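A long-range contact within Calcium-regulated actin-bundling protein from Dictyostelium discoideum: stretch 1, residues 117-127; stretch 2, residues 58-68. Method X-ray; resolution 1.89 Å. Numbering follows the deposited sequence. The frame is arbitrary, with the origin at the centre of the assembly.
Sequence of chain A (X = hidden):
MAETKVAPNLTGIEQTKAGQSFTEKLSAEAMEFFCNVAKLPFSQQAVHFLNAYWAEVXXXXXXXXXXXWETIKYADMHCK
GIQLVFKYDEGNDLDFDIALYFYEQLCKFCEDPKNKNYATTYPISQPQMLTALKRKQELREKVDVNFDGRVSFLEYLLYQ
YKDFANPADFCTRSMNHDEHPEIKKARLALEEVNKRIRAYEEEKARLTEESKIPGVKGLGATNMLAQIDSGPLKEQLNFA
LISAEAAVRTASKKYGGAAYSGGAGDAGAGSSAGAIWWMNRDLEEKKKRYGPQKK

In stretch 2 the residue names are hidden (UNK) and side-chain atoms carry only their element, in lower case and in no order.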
# COMPACT_ATOMS: atom_id res chain seq x y z
N ASN A 117 -16.40 -33.86 -2.48
CA ASN A 117 -15.28 -34.74 -2.78
C ASN A 117 -13.98 -34.20 -2.18
O ASN A 117 -13.29 -34.88 -1.40
CB ASN A 117 -15.12 -34.90 -4.32
CG ASN A 117 -13.73 -35.36 -4.73
OD1 ASN A 117 -13.27 -36.45 -4.37
ND2 ASN A 117 -13.05 -34.51 -5.49
N TYR A 118 -13.66 -32.97 -2.54
CA TYR A 118 -12.55 -32.28 -1.91
C TYR A 118 -12.61 -32.33 -0.38
O TYR A 118 -11.60 -32.55 0.29
CB TYR A 118 -12.51 -30.88 -2.40
CG TYR A 118 -11.98 -30.73 -3.83
CD1 TYR A 118 -10.63 -30.95 -4.11
CD2 TYR A 118 -12.80 -30.33 -4.88
CE1 TYR A 118 -10.13 -30.80 -5.40
CE2 TYR A 118 -12.29 -30.15 -6.16
CZ TYR A 118 -10.96 -30.39 -6.40
OH TYR A 118 -10.43 -30.25 -7.64
N ALA A 119 -13.79 -32.18 0.20
CA ALA A 119 -13.88 -32.10 1.67
C ALA A 119 -13.69 -33.43 2.39
O ALA A 119 -13.06 -33.51 3.46
CB ALA A 119 -15.18 -31.43 2.05
N THR A 120 -14.23 -34.49 1.82
CA THR A 120 -14.06 -35.84 2.37
C THR A 120 -12.67 -36.40 2.00
O THR A 120 -12.07 -37.14 2.76
CB THR A 120 -15.18 -36.81 1.82
OG1 THR A 120 -15.47 -36.50 0.45
CG2 THR A 120 -16.49 -36.57 2.53
N THR A 121 -12.17 -36.09 0.82
CA THR A 121 -10.87 -36.64 0.43
C THR A 121 -9.67 -35.95 1.08
O THR A 121 -8.63 -36.57 1.21
CB THR A 121 -10.67 -36.61 -1.09
OG1 THR A 121 -11.84 -37.11 -1.73
CG2 THR A 121 -9.43 -37.49 -1.51
N TYR A 122 -9.79 -34.70 1.53
CA TYR A 122 -8.63 -33.96 2.05
C TYR A 122 -8.92 -33.33 3.40
O TYR A 122 -8.86 -32.10 3.52
CB TYR A 122 -8.27 -32.86 1.05
CG TYR A 122 -8.03 -33.39 -0.35
CD1 TYR A 122 -6.85 -34.04 -0.65
CD2 TYR A 122 -8.99 -33.29 -1.31
CE1 TYR A 122 -6.61 -34.51 -1.90
CE2 TYR A 122 -8.76 -33.78 -2.59
CZ TYR A 122 -7.56 -34.39 -2.85
OH TYR A 122 -7.25 -34.88 -4.05
N PRO A 123 -9.25 -34.15 4.43
CA PRO A 123 -9.70 -33.55 5.68
C PRO A 123 -8.64 -32.59 6.24
O PRO A 123 -8.96 -31.52 6.69
CB PRO A 123 -9.90 -34.77 6.62
CG PRO A 123 -9.17 -35.91 5.96
CD PRO A 123 -9.34 -35.63 4.49
N ILE A 124 -7.37 -32.96 6.19
CA ILE A 124 -6.35 -32.17 6.87
C ILE A 124 -6.13 -30.82 6.15
O ILE A 124 -5.57 -29.90 6.71
CB ILE A 124 -5.05 -32.96 7.05
CG1 ILE A 124 -4.16 -32.27 8.06
CG2 ILE A 124 -4.31 -33.10 5.74
CD1 ILE A 124 -2.79 -32.90 8.23
N SER A 125 -6.60 -30.70 4.91
CA SER A 125 -6.57 -29.47 4.21
C SER A 125 -7.74 -28.55 4.45
O SER A 125 -7.75 -27.50 3.90
CB SER A 125 -6.51 -29.76 2.72
OG SER A 125 -5.28 -30.32 2.37
N GLN A 126 -8.76 -28.95 5.23
CA GLN A 126 -9.96 -28.15 5.26
C GLN A 126 -9.69 -26.90 6.06
O GLN A 126 -9.12 -26.98 7.13
CB GLN A 126 -11.14 -28.89 5.95
CG GLN A 126 -11.70 -30.04 5.08
CD GLN A 126 -11.80 -29.68 3.63
OE1 GLN A 126 -12.72 -28.95 3.21
NE2 GLN A 126 -10.91 -30.25 2.82
N PRO A 127 -10.14 -25.74 5.57
CA PRO A 127 -10.00 -24.49 6.34
C PRO A 127 -11.01 -24.45 7.48
O PRO A 127 -11.82 -25.35 7.59
CB PRO A 127 -10.33 -23.42 5.35
CG PRO A 127 -11.21 -24.10 4.33
CD PRO A 127 -10.82 -25.54 4.28
N UNK A 58 2.16 -35.19 0.62
CA UNK A 58 1.99 -35.50 -0.79
C UNK A 58 0.53 -35.75 -1.19
O UNK A 58 0.10 -35.41 -2.31
c UNK A 58 2.85 -36.74 -1.18
o UNK A 58 2.38 -37.94 -0.58
N UNK A 59 -0.24 -36.34 -0.28
CA UNK A 59 -1.63 -36.66 -0.64
C UNK A 59 -2.56 -35.47 -0.66
O UNK A 59 -3.69 -35.58 -1.21
n UNK A 59 -3.67 -41.23 2.57
c UNK A 59 -3.22 -40.09 1.72
c UNK A 59 -2.16 -37.72 0.31
c UNK A 59 -1.71 -39.95 1.48
c UNK A 59 -1.42 -39.06 0.24
N UNK A 60 -2.12 -34.33 -0.10
CA UNK A 60 -2.88 -33.09 -0.21
C UNK A 60 -2.44 -32.26 -1.39
O UNK A 60 -3.03 -31.23 -1.69
c UNK A 60 -2.69 -32.23 1.00
o UNK A 60 -4.26 -34.91 2.71
c UNK A 60 -2.88 -33.00 2.29
o UNK A 60 -5.27 -32.94 2.35
c UNK A 60 -4.24 -33.67 2.42
N UNK A 61 -1.42 -32.72 -2.08
CA UNK A 61 -0.92 -31.92 -3.19
C UNK A 61 -2.02 -31.48 -4.12
O UNK A 61 -2.11 -30.30 -4.49
c UNK A 61 0.17 -32.67 -3.94
N UNK A 62 -2.90 -32.37 -4.47
CA UNK A 62 -3.98 -32.03 -5.36
C UNK A 62 -4.88 -30.90 -4.84
O UNK A 62 -5.31 -30.06 -5.59
c UNK A 62 -5.51 -32.47 -7.99
o UNK A 62 -6.30 -31.77 -8.63
c UNK A 62 -5.97 -32.99 -6.63
o UNK A 62 -4.34 -32.68 -8.39
c UNK A 62 -4.82 -33.27 -5.69
N UNK A 63 -5.16 -30.89 -3.55
CA UNK A 63 -5.92 -29.83 -3.01
C UNK A 63 -5.13 -28.51 -3.04
O UNK A 63 -5.65 -27.44 -3.30
c UNK A 63 -6.63 -28.02 -0.34
c UNK A 63 -8.87 -27.38 0.34
c UNK A 63 -7.49 -27.12 0.28
c UNK A 63 -9.36 -28.57 -0.17
c UNK A 63 -8.51 -29.47 -0.80
c UNK A 63 -6.24 -30.17 -1.57
c UNK A 63 -7.14 -29.20 -0.92
N UNK A 64 -3.87 -28.62 -2.76
CA UNK A 64 -3.01 -27.43 -2.68
C UNK A 64 -3.03 -26.77 -4.04
O UNK A 64 -3.14 -25.54 -4.18
c UNK A 64 -0.62 -26.60 -2.46
c UNK A 64 -1.61 -27.79 -2.19
c UNK A 64 -0.49 -28.87 -0.21
c UNK A 64 -1.64 -28.06 -0.69
N UNK A 65 -2.96 -27.61 -5.05
CA UNK A 65 -2.92 -27.17 -6.45
C UNK A 65 -4.22 -26.66 -6.98
O UNK A 65 -4.30 -25.52 -7.52
c UNK A 65 -3.37 -28.08 -9.67
c UNK A 65 -2.07 -27.23 -11.47
c UNK A 65 -1.08 -27.43 -9.30
c UNK A 65 -2.28 -27.93 -8.79
c UNK A 65 -0.98 -27.07 -10.63
o UNK A 65 -1.95 -26.87 -12.80
c UNK A 65 -2.41 -28.32 -7.34
c UNK A 65 -3.26 -27.73 -11.01
N UNK A 66 -5.27 -27.45 -6.77
CA UNK A 66 -6.56 -27.16 -7.39
C UNK A 66 -7.41 -26.16 -6.62
O UNK A 66 -8.20 -25.45 -7.22
c UNK A 66 -7.36 -28.47 -7.53
o UNK A 66 -6.79 -29.16 -8.59
N UNK A 67 -7.25 -26.14 -5.31
CA UNK A 67 -8.09 -25.32 -4.45
C UNK A 67 -7.31 -24.24 -3.74
O UNK A 67 -7.71 -23.09 -3.78
c UNK A 67 -9.77 -25.32 -2.55
c UNK A 67 -8.77 -26.16 -3.36
c UNK A 67 -9.49 -27.36 -3.95
N UNK A 68 -6.21 -24.58 -3.06
CA UNK A 68 -5.43 -23.56 -2.36
C UNK A 68 -4.85 -22.51 -3.29
O UNK A 68 -5.13 -21.28 -3.18
O HOH W 1 -6.35 -35.29 4.66
O HOH W 2 -5.82 -36.83 1.33
O HOH W 3 -8.91 -32.01 -8.38

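Position 58 carries one carbon and then one oxygen: Ser 58. It lies out of reach of stretch 1, but its backbone O accepts a hydrogen bond from N of position 61, 3.1 Å away.

Position 59 has four carbons in a row ending in nitrogen, and its backbone O lies 3.2 Å from Tyr 122 CE1, at the edge of the tyrosine ring: Lys 59. The long chain stays exposed, as suits its charge, while the backbone makes the closest contact.

At position 60 three carbons lead to two oxygens on the third, and one of those oxygens approaches Ser 125 OG to 2.6 Å. This is a carboxylate with two methylenes, Glu 60. The buried acid is well satisfied: Ser 125 OG donates to Glu 60 OE1, while OE2 receives hydrogen bonds from two waters, one of which accepts from Ile 124 N and the other of which donates to Thr 121 O.

Position 61 has a single carbon, buried and pointing away from stretch 1: Ala 61.

Position 62 repeats the pattern of three carbons and two terminal oxygens; its CB lies 3.3 Å from Tyr 122 OH, and a water joins one oxygen to Tyr 118 OH. It is Glu 62, whose OE2 accepts from that water.

Position 63 shows one carbon followed by a ring of six carbons without oxygen. Its CB sits over the face of the Tyr 122 ring, 4.0 Å from the centroid, while Ser 125 CB sits over its own ring face, 3.6 Å from that centroid: Phe 63. A flat, apolar ring suits this buried site.

Position 64 has four carbons, forked at the first with one arm two carbons long: Ile 64, buried but barely covered by stretch 1. Position 65 has one carbon, then a six-carbon ring bearing one oxygen: Tyr 65, out of reach of stretch 1.

At position 66 one carbon leads to one oxygen, and CB lies 3.6 Å from Tyr 118 OH: Ser 66. This small hydroxyl residue lets CB approach the tyrosine while its OG donates to Glu 62 OE2 at 2.7 Å, one turn back.

Position 67 has one carbon carrying two others, one of them over the Tyr 118 ring face, 3.9 Å from the centroid: Val 67, whose CG2 makes this CH-pi contact.

Position 68 has no side-chain atoms: Gly 68. An ideal CB would be crowded by Ile 64 O at 3.1 Å.

The contact thus combines aromatic packing around Phe 63, Tyr 118 and Tyr 122 with a polar anchor at Glu 60, whose direct and water-mediated bonds hold the last residue of the first helix and the 3-10 segment that follows Tyr 122.

Stretch 2 58-68: SKEAEFIYSVG
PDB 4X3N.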